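Local coordinates for receptor-like protein kinase ANXUR1 (Arabidopsis thaliana, PDB 6FIG) that probably serves as a plasma-membrane receptor kinase in plant reproduction, sensing extracellular signals through an ectodomain of two tandem malectin-like domains, at residues Asp71-Leu76 with Ile159-Leu164; Leu76-Tyr81 with Lys124-Ala129; Phe95-Asn100 with Ile138-Ser143. All blocks are in the same frame, centred on the assembly; numbering follows the deposited sequence.

Interaction 1 of 3, residues Asp71-Leu76 with Ile159-Leu164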
loop_
_atom_site.group_PDB
_atom_site.type_symbol
_atom_site.label_atom_id
_atom_site.label_comp_id
_atom_site.label_asym_id
_atom_site.label_seq_id
_atom_site.Cartn_x
_atom_site.Cartn_y
_atom_site.Cartn_z
ATOM N N ASP A 71 -16.583 -9.314 -8.251
ATOM C CA ASP A 71 -17.467 -8.170 -8.227
ATOM C C ASP A 71 -16.715 -6.833 -8.243
ATOM O O ASP A 71 -17.342 -5.794 -8.106
ATOM C CB ASP A 71 -18.397 -8.246 -7.005
ATOM C CG ASP A 71 -17.645 -8.241 -5.683
ATOM O OD1 ASP A 71 -16.483 -8.697 -5.623
ATOM O OD2 ASP A 71 -18.251 -7.821 -4.686
ATOM N N LYS A 72 -15.390 -6.868 -8.406
ATOM C CA LYS A 72 -14.563 -5.669 -8.340
ATOM C C LYS A 72 -13.882 -5.385 -9.668
ATOM O O LYS A 72 -13.601 -6.290 -10.468
ATOM C CB LYS A 72 -13.485 -5.797 -7.247
ATOM C CG LYS A 72 -14.018 -6.097 -5.855
ATOM C CD LYS A 72 -14.845 -4.971 -5.274
ATOM C CE LYS A 72 -15.394 -5.353 -3.903
ATOM N NZ LYS A 72 -16.092 -4.230 -3.240
ATOM N N ARG A 73 -13.607 -4.106 -9.885
ATOM C CA ARG A 73 -12.853 -3.641 -11.029
ATOM C C ARG A 73 -11.359 -3.815 -10.747
ATOM O O ARG A 73 -10.949 -3.771 -9.575
ATOM C CB ARG A 73 -13.225 -2.162 -11.265
ATOM C CG ARG A 73 -12.517 -1.463 -12.389
ATOM C CD ARG A 73 -13.121 -0.115 -12.722
ATOM N NE ARG A 73 -14.362 -0.211 -13.476
ATOM C CZ ARG A 73 -14.449 -0.396 -14.796
ATOM N NH1 ARG A 73 -13.371 -0.558 -15.544
ATOM N NH2 ARG A 73 -15.655 -0.449 -15.365
ATOM N N HIS A 74 -10.582 -4.063 -11.804
ATOM C CA HIS A 74 -9.120 -4.217 -11.688
ATOM C C HIS A 74 -8.352 -3.409 -12.668
ATOM O O HIS A 74 -8.768 -3.251 -13.825
ATOM C CB HIS A 74 -8.725 -5.685 -11.852
ATOM C CG HIS A 74 -9.256 -6.534 -10.770
ATOM N ND1 HIS A 74 -10.549 -7.006 -10.778
ATOM C CD2 HIS A 74 -8.709 -6.923 -9.595
ATOM C CE1 HIS A 74 -10.773 -7.660 -9.652
ATOM N NE2 HIS A 74 -9.674 -7.616 -8.912
ATOM N N LEU A 75 -7.216 -2.887 -12.216
ATOM C CA LEU A 75 -6.181 -2.450 -13.121
ATOM C C LEU A 75 -5.322 -3.642 -13.507
ATOM O O LEU A 75 -4.958 -4.466 -12.649
ATOM C CB LEU A 75 -5.260 -1.413 -12.495
ATOM C CG LEU A 75 -5.735 -0.010 -12.350
ATOM C CD1 LEU A 75 -4.704 0.857 -11.643
ATOM C CD2 LEU A 75 -6.134 0.622 -13.682
ATOM N N LEU A 76 -5.031 -3.754 -14.793
ATOM C CA LEU A 76 -4.107 -4.751 -15.316
ATOM C C LEU A 76 -3.037 -4.001 -16.044
ATOM O O LEU A 76 -3.350 -3.200 -16.953
ATOM C CB LEU A 76 -4.812 -5.718 -16.257
ATOM C CG LEU A 76 -3.923 -6.644 -17.087
ATOM C CD1 LEU A 76 -3.205 -7.657 -16.197
ATOM C CD2 LEU A 76 -4.745 -7.394 -18.125
ATOM N N ILE A 159 -4.335 -5.199 -9.920
ATOM C CA ILE A 159 -4.567 -4.322 -8.772
ATOM C C ILE A 159 -6.067 -4.073 -8.686
ATOM O O ILE A 159 -6.646 -3.489 -9.609
ATOM C CB ILE A 159 -3.851 -2.976 -8.976
ATOM C CG1 ILE A 159 -2.329 -3.166 -9.164
ATOM C CG2 ILE A 159 -4.127 -2.026 -7.819
ATOM C CD1 ILE A 159 -1.664 -2.039 -9.912
ATOM N N GLN A 160 -6.684 -4.484 -7.595
ATOM C CA GLN A 160 -8.088 -4.153 -7.346
ATOM C C GLN A 160 -8.249 -2.634 -7.234
ATOM O O GLN A 160 -7.441 -1.974 -6.579
ATOM C CB GLN A 160 -8.582 -4.808 -6.061
ATOM C CG GLN A 160 -10.085 -4.759 -5.922
ATOM C CD GLN A 160 -10.567 -5.420 -4.668
ATOM O OE1 GLN A 160 -10.395 -6.635 -4.493
ATOM N NE2 GLN A 160 -11.188 -4.639 -3.794
ATOM N N MET A 161 -9.272 -2.065 -7.879
ATOM C CA MET A 161 -9.469 -0.611 -7.860
ATOM C C MET A 161 -10.928 -0.285 -7.649
ATOM O O MET A 161 -11.787 -1.079 -7.948
ATOM C CB MET A 161 -8.941 0.060 -9.120
ATOM C CG MET A 161 -9.719 -0.290 -10.370
ATOM S SD MET A 161 -9.162 0.587 -11.804
ATOM C CE MET A 161 -9.788 2.224 -11.486
ATOM N N PRO A 162 -11.212 0.894 -7.095
ATOM C CA PRO A 162 -12.603 1.318 -6.999
ATOM C C PRO A 162 -13.239 1.615 -8.374
ATOM O O PRO A 162 -12.559 1.721 -9.406
ATOM C CB PRO A 162 -12.524 2.634 -6.175
ATOM C CG PRO A 162 -11.153 2.654 -5.587
ATOM C CD PRO A 162 -10.284 1.897 -6.540
ATOM N N GLU A 163 -14.559 1.733 -8.347
ATOM C CA GLU A 163 -15.309 2.104 -9.545
ATOM C C GLU A 163 -15.190 3.600 -9.788
ATOM O O GLU A 163 -16.037 4.383 -9.377
ATOM C CB GLU A 163 -16.772 1.688 -9.404
ATOM C CG GLU A 163 -16.944 0.183 -9.340
ATOM C CD GLU A 163 -16.761 -0.529 -10.675
ATOM O OE1 GLU A 163 -16.524 0.104 -11.728
ATOM O OE2 GLU A 163 -16.876 -1.770 -10.656
ATOM N N LEU A 164 -14.121 3.985 -10.464
ATOM C CA LEU A 164 -13.797 5.395 -10.634
ATOM C C LEU A 164 -14.394 5.980 -11.907
ATOM O O LEU A 164 -14.139 7.149 -12.203
ATOM C CB LEU A 164 -12.292 5.595 -10.641
ATOM C CG LEU A 164 -11.642 5.261 -9.285
ATOM C CD1 LEU A 164 -10.149 5.519 -9.398
ATOM C CD2 LEU A 164 -12.255 6.040 -8.150
HETATM O O HOH W 1 -17.724 -3.038 -8.526
HETATM O O HOH W 2 -14.241 -2.235 -7.761
HETATM O O HOH W 3 -9.531 -8.618 -6.400
#

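Interaction 2 of 3, residues Leu76-Tyr81 with Lys124-Ala129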
loop_
_atom_site.group_PDB
_atom_site.type_symbol
_atom_site.label_atom_id
_atom_site.label_comp_id
_atom_site.label_asym_id
_atom_site.label_seq_id
_atom_site.Cartn_x
_atom_site.Cartn_y
_atom_site.Cartn_z
ATOM N N LEU A 76 -5.031 -3.754 -14.793
ATOM C CA LEU A 76 -4.107 -4.751 -15.316
ATOM C C LEU A 76 -3.037 -4.001 -16.044
ATOM O O LEU A 76 -3.350 -3.200 -16.953
ATOM C CB LEU A 76 -4.812 -5.718 -16.257
ATOM C CG LEU A 76 -3.923 -6.644 -17.087
ATOM C CD1 LEU A 76 -3.205 -7.657 -16.197
ATOM C CD2 LEU A 76 -4.745 -7.394 -18.125
ATOM N N ARG A 77 -1.778 -4.230 -15.696
ATOM C CA ARG A 77 -0.668 -3.677 -16.426
ATOM C C ARG A 77 0.201 -4.766 -17.017
ATOM O O ARG A 77 0.482 -5.757 -16.346
ATOM C CB ARG A 77 0.228 -2.827 -15.539
ATOM C CG ARG A 77 -0.463 -1.590 -15.023
ATOM C CD ARG A 77 0.421 -0.799 -14.106
ATOM N NE ARG A 77 -0.337 0.317 -13.558
ATOM C CZ ARG A 77 -0.273 0.753 -12.305
ATOM N NH1 ARG A 77 0.514 0.195 -11.401
ATOM N NH2 ARG A 77 -1.052 1.762 -11.934
ATOM N N LEU A 78 0.637 -4.534 -18.238
ATOM C CA LEU A 78 1.528 -5.434 -18.958
ATOM C C LEU A 78 2.780 -4.643 -19.319
ATOM O O LEU A 78 2.690 -3.581 -19.954
ATOM C CB LEU A 78 0.854 -5.950 -20.223
ATOM C CG LEU A 78 -0.492 -6.647 -20.001
ATOM C CD1 LEU A 78 -1.089 -7.048 -21.317
ATOM C CD2 LEU A 78 -0.365 -7.867 -19.095
ATOM N N TYR A 79 3.938 -5.150 -18.898
ATOM C CA TYR A 79 5.237 -4.493 -19.096
ATOM C C TYR A 79 6.013 -5.232 -20.176
ATOM O O TYR A 79 6.177 -6.458 -20.088
ATOM C CB TYR A 79 6.065 -4.516 -17.804
ATOM C CG TYR A 79 5.516 -3.674 -16.662
ATOM C CD1 TYR A 79 4.336 -4.007 -16.007
ATOM C CD2 TYR A 79 6.202 -2.535 -16.233
ATOM C CE1 TYR A 79 3.835 -3.224 -14.972
ATOM C CE2 TYR A 79 5.724 -1.750 -15.185
ATOM C CZ TYR A 79 4.548 -2.100 -14.553
ATOM O OH TYR A 79 4.103 -1.297 -13.520
ATOM N N PHE A 80 6.515 -4.486 -21.151
ATOM C CA PHE A 80 7.277 -5.048 -22.253
ATOM C C PHE A 80 8.586 -4.297 -22.473
ATOM O O PHE A 80 8.610 -3.066 -22.490
ATOM C CB PHE A 80 6.461 -4.956 -23.530
ATOM C CG PHE A 80 5.146 -5.673 -23.473
ATOM C CD1 PHE A 80 5.092 -7.046 -23.550
ATOM C CD2 PHE A 80 3.946 -4.957 -23.341
ATOM C CE1 PHE A 80 3.868 -7.702 -23.510
ATOM C CE2 PHE A 80 2.730 -5.612 -23.302
ATOM C CZ PHE A 80 2.688 -6.985 -23.393
ATOM N N TYR A 81 9.660 -5.056 -22.652
ATOM C CA TYR A 81 10.981 -4.518 -22.985
ATOM C C TYR A 81 11.509 -5.307 -24.196
ATOM O O TYR A 81 12.100 -6.364 -24.012
ATOM C CB TYR A 81 11.918 -4.664 -21.786
ATOM C CG TYR A 81 13.328 -4.203 -22.061
ATOM C CD1 TYR A 81 13.578 -2.896 -22.457
ATOM C CD2 TYR A 81 14.412 -5.066 -21.916
ATOM C CE1 TYR A 81 14.874 -2.463 -22.719
ATOM C CE2 TYR A 81 15.715 -4.640 -22.170
ATOM C CZ TYR A 81 15.937 -3.335 -22.568
ATOM O OH TYR A 81 17.241 -2.929 -22.825
ATOM N N LYS A 124 1.417 -1.148 -20.825
ATOM C CA LYS A 124 0.038 -1.097 -21.255
ATOM C C LYS A 124 -0.803 -1.232 -20.002
ATOM O O LYS A 124 -0.579 -2.131 -19.207
ATOM C CB LYS A 124 -0.298 -2.233 -22.223
ATOM C CG LYS A 124 0.522 -2.284 -23.499
ATOM C CD LYS A 124 0.148 -1.211 -24.483
ATOM C CE LYS A 124 0.823 -1.508 -25.818
ATOM N NZ LYS A 124 0.454 -0.579 -26.899
ATOM N N GLU A 125 -1.783 -0.345 -19.796
ATOM C CA GLU A 125 -2.602 -0.384 -18.613
ATOM C C GLU A 125 -4.063 -0.393 -19.006
ATOM O O GLU A 125 -4.488 0.438 -19.852
ATOM C CB GLU A 125 -2.330 0.832 -17.723
ATOM C CG GLU A 125 -3.166 0.869 -16.457
ATOM C CD GLU A 125 -2.929 2.106 -15.630
ATOM O OE1 GLU A 125 -3.688 3.057 -15.835
ATOM O OE2 GLU A 125 -2.022 2.134 -14.769
ATOM N N TYR A 126 -4.820 -1.267 -18.368
ATOM C CA TYR A 126 -6.232 -1.461 -18.630
ATOM C C TYR A 126 -6.999 -1.417 -17.329
ATOM O O TYR A 126 -6.475 -1.783 -16.284
ATOM C CB TYR A 126 -6.459 -2.797 -19.334
ATOM C CG TYR A 126 -5.623 -2.946 -20.551
ATOM C CD1 TYR A 126 -6.053 -2.442 -21.793
ATOM C CD2 TYR A 126 -4.377 -3.555 -20.499
ATOM C CE1 TYR A 126 -5.264 -2.542 -22.914
ATOM C CE2 TYR A 126 -3.580 -3.660 -21.610
ATOM C CZ TYR A 126 -4.019 -3.153 -22.823
ATOM O OH TYR A 126 -3.226 -3.223 -23.927
ATOM N N SER A 127 -8.259 -0.993 -17.395
ATOM C CA SER A 127 -9.176 -1.079 -16.286
ATOM C C SER A 127 -10.315 -1.987 -16.706
ATOM O O SER A 127 -11.096 -1.652 -17.614
ATOM C CB SER A 127 -9.715 0.277 -15.839
ATOM O OG SER A 127 -10.640 0.104 -14.773
ATOM N N LEU A 128 -10.367 -3.149 -16.068
ATOM C CA LEU A 128 -11.277 -4.223 -16.452
ATOM C C LEU A 128 -12.513 -4.208 -15.577
ATOM O O LEU A 128 -12.409 -4.294 -14.340
ATOM C CB LEU A 128 -10.566 -5.567 -16.322
ATOM C CG LEU A 128 -9.281 -5.699 -17.152
ATOM C CD1 LEU A 128 -8.646 -7.065 -16.904
ATOM C CD2 LEU A 128 -9.550 -5.475 -18.639
ATOM N N ALA A 129 -13.688 -4.125 -16.198
ATOM C CA ALA A 129 -14.938 -4.184 -15.451
ATOM C C ALA A 129 -15.098 -5.505 -14.694
ATOM O O ALA A 129 -14.510 -6.525 -15.082
ATOM C CB ALA A 129 -16.135 -3.966 -16.382
#

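Interaction 3 of 3, residues Phe95-Asn100 with Ile138-Ser143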
loop_
_atom_site.group_PDB
_atom_site.type_symbol
_atom_site.label_atom_id
_atom_site.label_comp_id
_atom_site.label_asym_id
_atom_site.label_seq_id
_atom_site.Cartn_x
_atom_site.Cartn_y
_atom_site.Cartn_z
ATOM N N PHE A 95 1.844 -10.917 -31.283
ATOM C CA PHE A 95 0.946 -11.747 -30.475
ATOM C C PHE A 95 -0.312 -11.053 -29.989
ATOM O O PHE A 95 -0.477 -9.823 -30.111
ATOM C CB PHE A 95 1.714 -12.382 -29.318
ATOM C CG PHE A 95 2.319 -11.402 -28.366
ATOM C CD1 PHE A 95 3.572 -10.862 -28.611
ATOM C CD2 PHE A 95 1.676 -11.091 -27.176
ATOM C CE1 PHE A 95 4.156 -9.990 -27.698
ATOM C CE2 PHE A 95 2.246 -10.220 -26.256
ATOM C CZ PHE A 95 3.496 -9.677 -26.524
ATOM N N THR A 96 -1.216 -11.874 -29.466
ATOM C CA THR A 96 -2.471 -11.441 -28.915
ATOM C C THR A 96 -2.419 -11.648 -27.418
ATOM O O THR A 96 -1.798 -12.591 -26.927
ATOM C CB THR A 96 -3.636 -12.242 -29.550
ATOM O OG1 THR A 96 -3.706 -11.942 -30.950
ATOM C CG2 THR A 96 -5.004 -11.973 -28.908
ATOM N N VAL A 97 -3.063 -10.747 -26.679
ATOM C CA VAL A 97 -3.300 -10.948 -25.255
ATOM C C VAL A 97 -4.774 -10.711 -24.992
ATOM O O VAL A 97 -5.334 -9.663 -25.408
ATOM C CB VAL A 97 -2.470 -10.020 -24.346
ATOM C CG1 VAL A 97 -2.706 -10.376 -22.879
ATOM C CG2 VAL A 97 -0.991 -10.054 -24.721
ATOM N N GLU A 98 -5.369 -11.626 -24.245
ATOM C CA GLU A 98 -6.750 -11.565 -23.835
ATOM C C GLU A 98 -6.829 -11.672 -22.325
ATOM O O GLU A 98 -6.041 -12.412 -21.699
ATOM C CB GLU A 98 -7.536 -12.703 -24.465
ATOM C CG GLU A 98 -7.686 -12.610 -25.971
ATOM C CD GLU A 98 -8.059 -13.949 -26.581
ATOM O OE1 GLU A 98 -7.179 -14.838 -26.709
ATOM O OE2 GLU A 98 -9.242 -14.131 -26.917
ATOM N N ALA A 99 -7.778 -10.959 -21.728
ATOM C CA ALA A 99 -8.039 -11.055 -20.288
ATOM C C ALA A 99 -9.500 -11.409 -20.154
ATOM O O ALA A 99 -10.395 -10.591 -20.435
ATOM C CB ALA A 99 -7.721 -9.757 -19.562
ATOM N N ASN A 100 -9.735 -12.641 -19.731
ATOM C CA ASN A 100 -11.015 -13.279 -19.843
ATOM C C ASN A 100 -11.541 -13.124 -21.284
ATOM O O ASN A 100 -10.854 -13.547 -22.225
ATOM C CB ASN A 100 -11.932 -12.847 -18.696
ATOM C CG ASN A 100 -11.468 -13.407 -17.340
ATOM O OD1 ASN A 100 -10.505 -14.171 -17.273
ATOM N ND2 ASN A 100 -12.172 -13.047 -16.257
ATOM N N ILE A 138 -5.333 -14.695 -18.203
ATOM C CA ILE A 138 -4.596 -13.825 -19.113
ATOM C C ILE A 138 -3.896 -14.738 -20.101
ATOM O O ILE A 138 -2.988 -15.493 -19.719
ATOM C CB ILE A 138 -3.544 -12.956 -18.408
ATOM C CG1 ILE A 138 -4.187 -12.131 -17.302
ATOM C CG2 ILE A 138 -2.854 -12.060 -19.431
ATOM C CD1 ILE A 138 -3.172 -11.459 -16.411
ATOM N N LYS A 139 -4.345 -14.691 -21.353
ATOM C CA LYS A 139 -3.904 -15.628 -22.390
ATOM C C LYS A 139 -3.024 -14.925 -23.393
ATOM O O LYS A 139 -3.444 -13.909 -23.983
ATOM C CB LYS A 139 -5.086 -16.249 -23.118
ATOM C CG LYS A 139 -4.664 -17.246 -24.188
ATOM C CD LYS A 139 -5.840 -17.987 -24.780
ATOM C CE LYS A 139 -5.340 -19.287 -25.367
ATOM N NZ LYS A 139 -6.315 -20.001 -26.228
ATOM N N PHE A 140 -1.819 -15.465 -23.595
ATOM C CA PHE A 140 -0.868 -15.011 -24.590
ATOM C C PHE A 140 -0.877 -15.963 -25.772
ATOM O O PHE A 140 -0.622 -17.145 -25.601
ATOM C CB PHE A 140 0.551 -14.938 -23.995
ATOM C CG PHE A 140 0.735 -13.817 -23.016
ATOM C CD1 PHE A 140 0.270 -13.927 -21.711
ATOM C CD2 PHE A 140 1.347 -12.610 -23.402
ATOM C CE1 PHE A 140 0.431 -12.888 -20.799
ATOM C CE2 PHE A 140 1.512 -11.574 -22.498
ATOM C CZ PHE A 140 1.038 -11.693 -21.194
ATOM N N THR A 141 -1.160 -15.470 -26.972
ATOM C CA THR A 141 -1.227 -16.298 -28.162
ATOM C C THR A 141 -0.329 -15.747 -29.254
ATOM O O THR A 141 -0.667 -14.722 -29.854
ATOM C CB THR A 141 -2.652 -16.378 -28.726
ATOM O OG1 THR A 141 -3.527 -16.835 -27.704
ATOM C CG2 THR A 141 -2.713 -17.305 -29.939
ATOM N N PRO A 142 0.809 -16.411 -29.539
ATOM C CA PRO A 142 1.643 -16.003 -30.667
ATOM C C PRO A 142 0.830 -15.957 -31.968
ATOM O O PRO A 142 -0.094 -16.765 -32.150
ATOM C CB PRO A 142 2.716 -17.106 -30.730
ATOM C CG PRO A 142 2.794 -17.615 -29.340
ATOM C CD PRO A 142 1.389 -17.563 -28.817
ATOM N N SER A 143 1.144 -15.014 -32.848
ATOM C CA SER A 143 0.444 -14.907 -34.118
ATOM C C SER A 143 0.547 -16.219 -34.913
ATOM O O SER A 143 1.633 -16.754 -35.082
ATOM C CB SER A 143 1.032 -13.786 -34.975
ATOM O OG SER A 143 0.456 -13.792 -36.275
HETATM O O HOH W 4 -2.460 -14.162 -31.884
HETATM O O HOH W 5 -4.536 -14.568 -26.571
#

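Interaction 1 of 3, residues Asp71-Leu76 with Ile159-Leu164
Arg73 and Met161 run side by side and point the same way, Arg73 CG lying 3.6 Å from Met161 CG, whereas Glu163 crosses the arginine at about a right angle. CG of Arg73 is anti to the backbone N and the chain bends at chi3 (-76°), which brings NE to Glu163 OE1 at 2.8 Å in a nearly straight salt-bridge hydrogen bond. The carboxylate oxygen lies in the guanidinium plane; the two planes stand 86° apart, and NE meets OE1 from above the carboxylate plane. NH1 and NH2 bond elsewhere, to Ser127 OG and to the carbonyls of Lys181 and Ala183. Strands 73-80 and 151-161 are antiparallel neighbours in the malectin-like β-sandwich; Leu75 and Ile159 form a hydrogen-bonded pair, with Leu75 N to Ile159 O at 2.7 Å. Met161, its CG in the crowded position between backbone N and carbonyl carbon, lays SD 3.5 Å from Leu75 CG. On the other face His74 sets CD2 3.6 Å from Gln160 CA, ring and amide planes nearly perpendicular, and a water in the ring plane joins NE2 to Gln160 OE1. Lys72 crosses the same glutamine obliquely, Lys72 CG lying 3.7 Å from Gln160 CD.

Interaction 2 of 3, residues Leu76-Tyr81 with Lys124-Ala129
Glu125 OE2 accepts two hydrogen bonds from one guanidinium: Arg77 NE reaches it at 2.8 Å and Arg77 NH2 at 3.0 Å. The grip is side-on, both nitrogens converging on a single oxygen that lies close to the guanidinium plane. NE uses the anti lone pair of OE2, while NH2 comes from above the carboxylate and makes the more bent bond (138°). The two side chains run alongside each other in the same direction, Arg77 extended from CG to NE and Glu125 extended beyond CG, with their planes 31° apart. Neither charge is confined to this pair: Glu125 OE1 is held by Ser187 OG and Arg190, and Arg77 NH1 by Glu157, a buried network likely to favour the ionised forms. Strands 73-80 and 122-128 are antiparallel neighbours in the β-sandwich of the malectin-like domain, and Arg77 with Glu125 is a non-hydrogen-bonded pair between two hydrogen-bonded ones, Leu76 with Tyr126 and Leu78 with Lys124. The opposite face, carrying Leu76, Leu78 and Tyr126, is largely apolar and packs against strands 95-99 and 102-108. There Leu76 CD2 meets Leu128 CD1 at 4.1 Å, and Leu78 CD1 comes within 4.2 Å of Tyr126 CE2. Lys124, partly exposed and bent at chi2 (-74°), brings CG to the edge of the Phe80 ring, in its plane and 4.0 Å from CE2, before the chain leads off.

Interaction 3 of 3, residues Phe95-Asn100 with Ile138-Ser143
Strands 95-99 and 135-142 are antiparallel neighbours in the five-stranded sheet of the malectin-like β-sandwich, one face turned inward to strands 73-80 and 151-161 and the other carrying polar side chains. Two hydrogen-bonded pairs, Thr96 with Thr141 and Glu98 with Lys139, alternate with the non-hydrogen-bonded pairs Phe95-Pro142, Val97-Phe140 and Ala99-Ile138. Thr141 N to Thr96 O is nearly straight (170°) at 2.9 Å and in the carbonyl plane; in the return bond Thr96 N lies above the carbonyl plane of Thr141.

On the inward face Phe140 is the central side chain. Its CG is anti to the carbonyl carbon, and its side chain runs alongside that of Phe95 and points the same way. Phe95 CE2 approaches the edge of the Phe140 ring, 3.8 Å from CD2. CG of Phe95 occupies the crowded position between backbone N and carbonyl carbon (chi1 61°), and its CB sits 3.4 Å from Thr141 O. Val97 serves both neighbours with separate branches: CG2 lies 3.7 Å from Phe140 CE2, while CG1, anti to the backbone N, touches Ile138 CG2 at 3.8 Å and also lies over one face of the Phe140 ring, offset toward its rim. Phe58 meets Phe140 as well, and Phe108 packs edge-to-face with Phe95, extending the aromatic group beyond this strand pair.

The polar face is bridged by water. One molecule links Thr96 OG1 with Thr141 O. Glu98 and Lys139 run side by side, yet Glu98 OE1 and Lys139 NZ remain 5.3 Å apart, so any attraction between the charges acts at a distance, without direct contact. Instead, a second water lies 2.7 Å from both Glu98 OE1 and Thr141 OG1, and also within hydrogen-bonding distance of Lys139 O.

How the interactions relate
Interactions 1 and 2 use successive parts of strand 73-80 and share Leu76, with strand 151-161 on one flank and strand 122-128 on the other. They are tied by a probable hydrogen bond from Leu128 N to His74 O (2.8 Å) and by packing of Met161 SD against Ser127 OG (3.4 Å). Interaction 3 belongs to the facing sheet, its centre about 12 Å from that of interaction 2. Leu76 CD1 meets Ile138 CD1 at 3.8 Å and Phe80 CE1 meets Phe95 CZ at 3.6 Å, so the two sheets meet across the sandwich interior. The Phe80 side chain is about 10 Å from a calcium ion, and that of Ser143 about 6 Å from an N-acetylglucosamine.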